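Local atomic coordinates of PhiRv1 phage protein (Mycobacterium tuberculosis, PDB entry 6LG3), a protein that is probably a bacterial toxin of PhiRv1 phage origin, apparently the mycobacterial EST12 that activates a RACK1-NLRP3-gasdermin D pathway of pyroptosis and IL-1 beta immunity. Residues A[1-4]-A[5-8]; A[23-26]-A[27-30]; A[45-49]-A[50-54]. All coordinates share one frame; numbering follows the deposited sequence. Where two conformers were deposited one is given.

Contact 1: residues A[1-4]-A[5-8]; sequences PLTN and DERQ
Thr3 and Glu6 grip each other in both directions at the start of helix 4-22, forming a capping box. In one direction the backbone N of Glu6 donates to Thr3 OG1 at 3.1 Å. In the other, the backbone N of Thr3 donates to Glu6 OE1 at 2.9 Å, and the N-H points almost straight at the oxygen (172°). The bond reaches OE1 on its anti side, 22° out of the carboxylate plane. Thr3 is the N-cap: its chi1 of 73° sets OG1 between the backbone N and the carbonyl carbon, turned to the first turn of the helix, while CG2 lies against Glu6 OE1. The Glu6 chain runs extended beyond CG and folds its carboxylate back along the chain entering the helix. A water adds a further link, donating to both Pro1 O and Glu6 OE1. A negative carboxylate at this helix start would probably be favoured by the helix dipole.

Backbone bonds carry the helix on from the cap. Arg7 N donates to Thr3 O at 2.9 Å, and Gln8 N donates to Asn4 O.

Apolar and charged groups meet around Leu2. Its CB lies over one face of the Arg7 guanidinium, 4.2 Å above the plane and over its centre, and Leu2 O is 3.2 Å from Arg7 NH2. Arg7 gets there by an extended run from CG to NE that carries it back past the helix start. The Leu2 side chain crosses that of Glu6 at about a right angle, with CD2 3.9 Å from OE1.

Both Leu2 and Glu6 are buried. Helix 65-73 packs against them, with Arg65 on Leu2 and with Leu68, Ala69 and Ala72 on Glu6, so the N-terminus of helix 4-22 is joined to the C-terminal helix.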
loop_
_atom_site.group_PDB
_atom_site.type_symbol
_atom_site.label_atom_id
_atom_site.label_comp_id
_atom_site.label_asym_id
_atom_site.label_seq_id
_atom_site.Cartn_x
_atom_site.Cartn_y
_atom_site.Cartn_z
ATOM N N PRO A 1 12.967 -6.589 -6.009
ATOM C CA PRO A 1 11.988 -5.521 -6.226
ATOM C C PRO A 1 10.571 -6.072 -6.236
ATOM O O PRO A 1 10.395 -7.274 -6.452
ATOM C CB PRO A 1 12.376 -4.966 -7.596
ATOM C CG PRO A 1 12.934 -6.152 -8.311
ATOM C CD PRO A 1 13.631 -6.989 -7.264
ATOM N N LEU A 2 9.581 -5.218 -5.989
ATOM C CA LEU A 2 8.193 -5.657 -5.980
ATOM C C LEU A 2 7.641 -5.677 -7.398
ATOM O O LEU A 2 7.939 -4.794 -8.205
ATOM C CB LEU A 2 7.344 -4.739 -5.098
ATOM C CG LEU A 2 7.731 -4.603 -3.626
ATOM C CD1 LEU A 2 6.759 -3.673 -2.929
ATOM C CD2 LEU A 2 7.756 -5.960 -2.939
ATOM N N THR A 3 6.837 -6.695 -7.700
ATOM C CA THR A 3 6.208 -6.819 -9.007
ATOM C C THR A 3 4.998 -5.884 -9.106
ATOM O O THR A 3 4.535 -5.317 -8.115
ATOM C CB THR A 3 5.777 -8.264 -9.258
ATOM O OG1 THR A 3 4.637 -8.562 -8.448
ATOM C CG2 THR A 3 6.894 -9.232 -8.900
ATOM N N ASN A 4 4.474 -5.734 -10.330
ATOM C CA ASN A 4 3.296 -4.892 -10.523
ATOM C C ASN A 4 2.100 -5.408 -9.724
ATOM O O ASN A 4 1.367 -4.616 -9.115
ATOM C CB ASN A 4 2.940 -4.790 -12.007
ATOM C CG ASN A 4 3.654 -3.648 -12.697
ATOM O OD1 ASN A 4 4.038 -2.668 -12.059
ATOM N ND2 ASN A 4 3.824 -3.760 -14.011
ATOM N N ASP A 5 1.890 -6.730 -9.714
ATOM C CA ASP A 5 0.773 -7.288 -8.957
ATOM C C ASP A 5 0.978 -7.120 -7.458
ATOM O O ASP A 5 0.015 -6.879 -6.716
ATOM C CB ASP A 5 0.571 -8.759 -9.316
ATOM C CG ASP A 5 -0.001 -8.937 -10.702
ATOM O OD1 ASP A 5 0.294 -9.965 -11.343
ATOM O OD2 ASP A 5 -0.765 -8.047 -11.141
ATOM N N GLU A 6 2.221 -7.242 -6.993
ATOM C CA GLU A 6 2.491 -7.014 -5.578
ATOM C C GLU A 6 2.242 -5.559 -5.195
ATOM O O GLU A 6 1.672 -5.286 -4.132
ATOM C CB GLU A 6 3.921 -7.429 -5.237
ATOM C CG GLU A 6 4.107 -8.943 -5.132
ATOM C CD GLU A 6 5.571 -9.351 -5.049
ATOM O OE1 GLU A 6 6.438 -8.573 -5.501
ATOM O OE2 GLU A 6 5.856 -10.448 -4.527
ATOM N N ARG A 7 2.652 -4.613 -6.048
ATOM C CA ARG A 7 2.367 -3.203 -5.765
ATOM C C ARG A 7 0.866 -2.942 -5.754
ATOM O O ARG A 7 0.359 -2.210 -4.894
ATOM C CB ARG A 7 3.056 -2.291 -6.788
ATOM C CG ARG A 7 4.579 -2.348 -6.772
ATOM C CD ARG A 7 5.193 -1.407 -7.808
ATOM N NE ARG A 7 6.555 -1.810 -8.153
ATOM C CZ ARG A 7 7.652 -1.349 -7.559
ATOM N NH1 ARG A 7 7.560 -0.455 -6.580
ATOM N NH2 ARG A 7 8.845 -1.783 -7.945
ATOM N N GLN A 8 0.141 -3.538 -6.707
ATOM C CA GLN A 8 -1.307 -3.382 -6.755
ATOM C C GLN A 8 -1.961 -3.890 -5.472
ATOM O O GLN A 8 -2.838 -3.221 -4.902
ATOM C CB GLN A 8 -1.849 -4.112 -7.985
ATOM C CG GLN A 8 -3.247 -3.724 -8.399
ATOM C CD GLN A 8 -3.593 -4.240 -9.786
ATOM O OE1 GLN A 8 -3.289 -3.595 -10.793
ATOM N NE2 GLN A 8 -4.221 -5.413 -9.845
HETATM O O HOH W 1 9.160 -9.401 -5.034
#

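Contact 2: residues A[23-26]-A[27-30]; sequences GCSP and DAAV
Ser25 meets Ala28 through its hydroxyl oxygen, which lies beside the first turn of helix 26-39. Ala28 N donates to Ser25 OG over 3.3 Å, a weak bond by its length although the N-H aims well (166°). The methyl of Ala28 closes on the same oxygen, with CB 3.6 Å from Ser25 OG. Next to this pair, Cys24 lays its side chain on the helix in two places: Cys24 CB touches Ala28 CB at 3.9 Å, and Cys24 SG reaches Ala29 CB at 3.9 Å. Neither alanine extends beyond CB, so the thiol comes down close to the helix backbone. The Val30 side chain meets the backbone of Pro26, its CG2 resting 3.3 Å from Pro26 O.

Ser25 is thus the N-cap of helix 26-39, and Pro26 follows as its first residue, a position where helical bonding asks for no backbone N-H, so the proline nitrogen costs nothing. The regular helical bonds start here: Ala29 N donates to Ser25 O at 3.0 Å, and Val30 N donates to Pro26 O.

Torsions and turns set these groups in place. In Ser25, chi1 of 69° turns OG over the helix start, on the side of the Ala28 amide. Cys24 adopts a similar rotation, which swings SG across to Ala29. Further back, Gly23 has positive phi and is the first residue to leave helix 4-22; it turns the chain into the short loop that separates the two helices. The Cys24 amide is held by a hydrogen bond to Thr22 OG1 at the end of that preceding helix. Beyond the loop the helices pack together: Val18 touches Cys24 and Ala29, and Val15 touches Ala29 and Val30.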
loop_
_atom_site.group_PDB
_atom_site.type_symbol
_atom_site.label_atom_id
_atom_site.label_comp_id
_atom_site.label_asym_id
_atom_site.label_seq_id
_atom_site.Cartn_x
_atom_site.Cartn_y
_atom_site.Cartn_z
ATOM N N GLY A 23 -13.196 6.014 8.214
ATOM C CA GLY A 23 -14.602 5.876 7.882
ATOM C C GLY A 23 -14.986 6.345 6.495
ATOM O O GLY A 23 -16.176 6.371 6.177
ATOM N N CYS A 24 -14.021 6.716 5.657
ATOM C CA CYS A 24 -14.305 7.220 4.322
ATOM C C CYS A 24 -14.598 6.067 3.357
ATOM O O CYS A 24 -14.473 4.891 3.692
ATOM C CB CYS A 24 -13.131 8.052 3.803
ATOM S SG CYS A 24 -11.664 7.063 3.410
ATOM N N SER A 25 -14.993 6.426 2.137
ATOM C CA SER A 25 -15.253 5.450 1.092
ATOM C C SER A 25 -13.961 5.073 0.378
ATOM O O SER A 25 -12.955 5.781 0.478
ATOM C CB SER A 25 -16.249 6.012 0.082
ATOM O OG SER A 25 -15.657 7.064 -0.662
ATOM N N PRO A 26 -13.959 3.951 -0.350
ATOM C CA PRO A 26 -12.751 3.588 -1.116
ATOM C C PRO A 26 -12.324 4.642 -2.129
ATOM O O PRO A 26 -11.121 4.893 -2.273
ATOM C CB PRO A 26 -13.155 2.268 -1.789
ATOM C CG PRO A 26 -14.148 1.668 -0.839
ATOM C CD PRO A 26 -14.931 2.844 -0.288
ATOM N N ASP A 27 -13.272 5.278 -2.822
ATOM C CA ASP A 27 -12.918 6.328 -3.775
ATOM C C ASP A 27 -12.204 7.483 -3.081
ATOM O O ASP A 27 -11.194 7.997 -3.583
ATOM C CB ASP A 27 -14.172 6.825 -4.491
ATOM C CG ASP A 27 -14.750 5.792 -5.432
ATOM O OD1 ASP A 27 -15.628 6.153 -6.245
ATOM O OD2 ASP A 27 -14.315 4.622 -5.371
ATOM N N ALA A 28 -12.719 7.899 -1.916
ATOM C CA ALA A 28 -12.070 8.941 -1.126
ATOM C C ALA A 28 -10.646 8.550 -0.751
ATOM O O ALA A 28 -9.709 9.360 -0.867
ATOM C CB ALA A 28 -12.896 9.228 0.131
ATOM N N ALA A 29 -10.464 7.308 -0.279
ATOM C CA ALA A 29 -9.136 6.855 0.118
ATOM C C ALA A 29 -8.180 6.853 -1.070
ATOM O O ALA A 29 -7.016 7.255 -0.944
ATOM C CB ALA A 29 -9.225 5.466 0.746
ATOM N N VAL A 30 -8.658 6.405 -2.235
ATOM C CA VAL A 30 -7.823 6.436 -3.433
ATOM C C VAL A 30 -7.416 7.868 -3.761
ATOM O O VAL A 30 -6.262 8.127 -4.123
ATOM C CB VAL A 30 -8.538 5.770 -4.618
ATOM C CG1 VAL A 30 -7.776 6.057 -5.906
ATOM C CG2 VAL A 30 -8.688 4.256 -4.388
#

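Contact 3: residues A[45-49]-A[50-54]; sequences RGDTE and NAYLE
Chi1 of 55° in Asp47 and of -41° in Tyr52 bring carboxylate and phenol together beside the turn. Tyr52 OH donates to Asp47 OD2 at 2.6 Å, the carboxylate meeting the ring at its edge. Asp47 OD1 takes two backbone N-H groups, from Glu49 N on its anti lone pair, closing an Asx turn, and from Asn50 N at 2.8 Å. Asp47 N returns a bond to Asn50 O.

Next along the hairpin of strands 42-46 and 50-55, Gly46 and Ala51 form an antiparallel non-hydrogen-bonded pair. Arg45 and Tyr52 follow as a hydrogen-bonded pair, with bonds both ways between their backbones.

The side chain of Arg45 has two deposited conformers, so its contacts are tentative. In the one given, the guanidinium lies flat on the Tyr52 ring with the planes 25° apart, an off-centre cation-pi stack in which Arg45 CZ stands 4.1 Å from the ring centroid. At the guanidinium edge, Arg45 NE makes a weak salt bridge to Glu54 OE2 (3.5 Å). On the far side of strand 50-55, strand 58-64 continues the sheet, and His62 touches Tyr52.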
loop_
_atom_site.group_PDB
_atom_site.type_symbol
_atom_site.label_atom_id
_atom_site.label_comp_id
_atom_site.label_asym_id
_atom_site.label_seq_id
_atom_site.Cartn_x
_atom_site.Cartn_y
_atom_site.Cartn_z
ATOM N N ARG A 45 8.250 -0.052 -0.715
ATOM C CA ARG A 45 9.593 -0.599 -0.579
ATOM C C ARG A 45 9.509 -1.971 0.071
ATOM O O ARG A 45 8.464 -2.390 0.570
ATOM C CB ARG A 45 10.502 0.339 0.222
ATOM C CG ARG A 45 9.959 0.703 1.592
ATOM C CD ARG A 45 10.927 1.588 2.371
ATOM N NE ARG A 45 10.668 1.518 3.807
ATOM C CZ ARG A 45 11.070 0.516 4.587
ATOM N NH1 ARG A 45 11.752 -0.501 4.073
ATOM N NH2 ARG A 45 10.786 0.527 5.882
ATOM N N GLY A 46 10.617 -2.687 0.037
ATOM C CA GLY A 46 10.647 -4.028 0.591
ATOM C C GLY A 46 12.022 -4.375 1.102
ATOM O O GLY A 46 13.029 -3.793 0.682
ATOM N N ASP A 47 12.063 -5.301 2.041
ATOM C CA ASP A 47 13.300 -5.976 2.397
ATOM C C ASP A 47 13.040 -7.474 2.261
ATOM O O ASP A 47 11.982 -7.890 1.770
ATOM C CB ASP A 47 13.783 -5.556 3.793
ATOM C CG ASP A 47 12.736 -5.768 4.875
ATOM O OD1 ASP A 47 12.167 -6.881 4.966
ATOM O OD2 ASP A 47 12.495 -4.815 5.649
ATOM N N THR A 48 14.006 -8.293 2.688
ATOM C CA THR A 48 13.849 -9.737 2.490
ATOM C C THR A 48 12.735 -10.331 3.333
ATOM O O THR A 48 12.317 -11.460 3.067
ATOM C CB THR A 48 15.151 -10.470 2.785
ATOM O OG1 THR A 48 15.568 -10.188 4.126
ATOM C CG2 THR A 48 16.226 -10.021 1.814
ATOM N N GLU A 49 12.241 -9.605 4.328
ATOM C CA GLU A 49 11.167 -10.091 5.182
ATOM C C GLU A 49 9.813 -9.464 4.875
ATOM O O GLU A 49 8.807 -10.181 4.844
ATOM C CB GLU A 49 11.510 -9.842 6.657
ATOM C CG GLU A 49 12.179 -11.016 7.374
ATOM C CD GLU A 49 13.697 -10.980 7.279
ATOM O OE1 GLU A 49 14.326 -11.976 7.675
ATOM O OE2 GLU A 49 14.250 -9.962 6.815
ATOM N N ASN A 50 9.747 -8.153 4.630
ATOM C CA ASN A 50 8.465 -7.470 4.565
ATOM C C ASN A 50 8.435 -6.488 3.403
ATOM O O ASN A 50 9.471 -6.029 2.915
ATOM C CB ASN A 50 8.178 -6.711 5.868
ATOM C CG ASN A 50 8.439 -7.550 7.095
ATOM O OD1 ASN A 50 9.547 -7.540 7.638
ATOM N ND2 ASN A 50 7.437 -8.303 7.527
ATOM N N ALA A 51 7.219 -6.151 2.989
ATOM C CA ALA A 51 6.935 -5.025 2.113
ATOM C C ALA A 51 6.225 -3.948 2.924
ATOM O O ALA A 51 5.508 -4.250 3.884
ATOM C CB ALA A 51 6.067 -5.457 0.928
ATOM N N TYR A 52 6.435 -2.685 2.537
ATOM C CA TYR A 52 5.857 -1.547 3.231
ATOM C C TYR A 52 5.321 -0.543 2.227
ATOM O O TYR A 52 5.930 -0.311 1.173
ATOM C CB TYR A 52 6.880 -0.833 4.120
ATOM C CG TYR A 52 7.794 -1.750 4.894
ATOM C CD1 TYR A 52 8.902 -2.325 4.282
ATOM C CD2 TYR A 52 7.568 -2.022 6.234
ATOM C CE1 TYR A 52 9.742 -3.154 4.971
ATOM C CE2 TYR A 52 8.415 -2.851 6.941
ATOM C CZ TYR A 52 9.503 -3.415 6.299
ATOM O OH TYR A 52 10.366 -4.253 6.982
ATOM N N LEU A 53 4.181 0.051 2.575
ATOM C CA LEU A 53 3.623 1.193 1.863
ATOM C C LEU A 53 3.544 2.334 2.863
ATOM O O LEU A 53 2.846 2.224 3.891
ATOM C CB LEU A 53 2.247 0.884 1.257
ATOM C CG LEU A 53 1.612 1.971 0.368
ATOM C CD1 LEU A 53 0.687 1.340 -0.665
ATOM C CD2 LEU A 53 0.841 2.987 1.199
ATOM N N GLU A 54 4.289 3.400 2.562
ATOM C CA GLU A 54 4.378 4.620 3.354
ATOM C C GLU A 54 3.682 5.766 2.641
ATOM O O GLU A 54 3.826 5.929 1.423
ATOM C CB GLU A 54 5.819 5.070 3.573
ATOM C CG GLU A 54 6.739 4.201 4.333
ATOM C CD GLU A 54 8.079 4.900 4.528
ATOM O OE1 GLU A 54 8.192 6.082 4.121
ATOM O OE2 GLU A 54 9.010 4.281 5.080
#

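Overall arrangement
Contacts 1 and 2 begin the two successive helices 4-22 and 26-39, each with a hydroxyl N-cap, but they lie on opposite sides of the chain's centre, their centres 22 Å apart. Contact 1 is partly buried and uses a reciprocal, charged cap; contact 2, at the surface, has a weaker serine cap beside small apolar side chains. Contact 3 is also largely at the surface and joins two strands by backbone bonds and a carboxylate-held turn, with a cation-pi stack in one conformer of Arg45. Contacts 1 and 3 touch: Leu2 CD1 packs on Arg45 O and Leu2 CD2 on Ala51 CB. Helix 4-22 reaches all three, for its Met10 meets Ala51 while its Val18 meets Cys24.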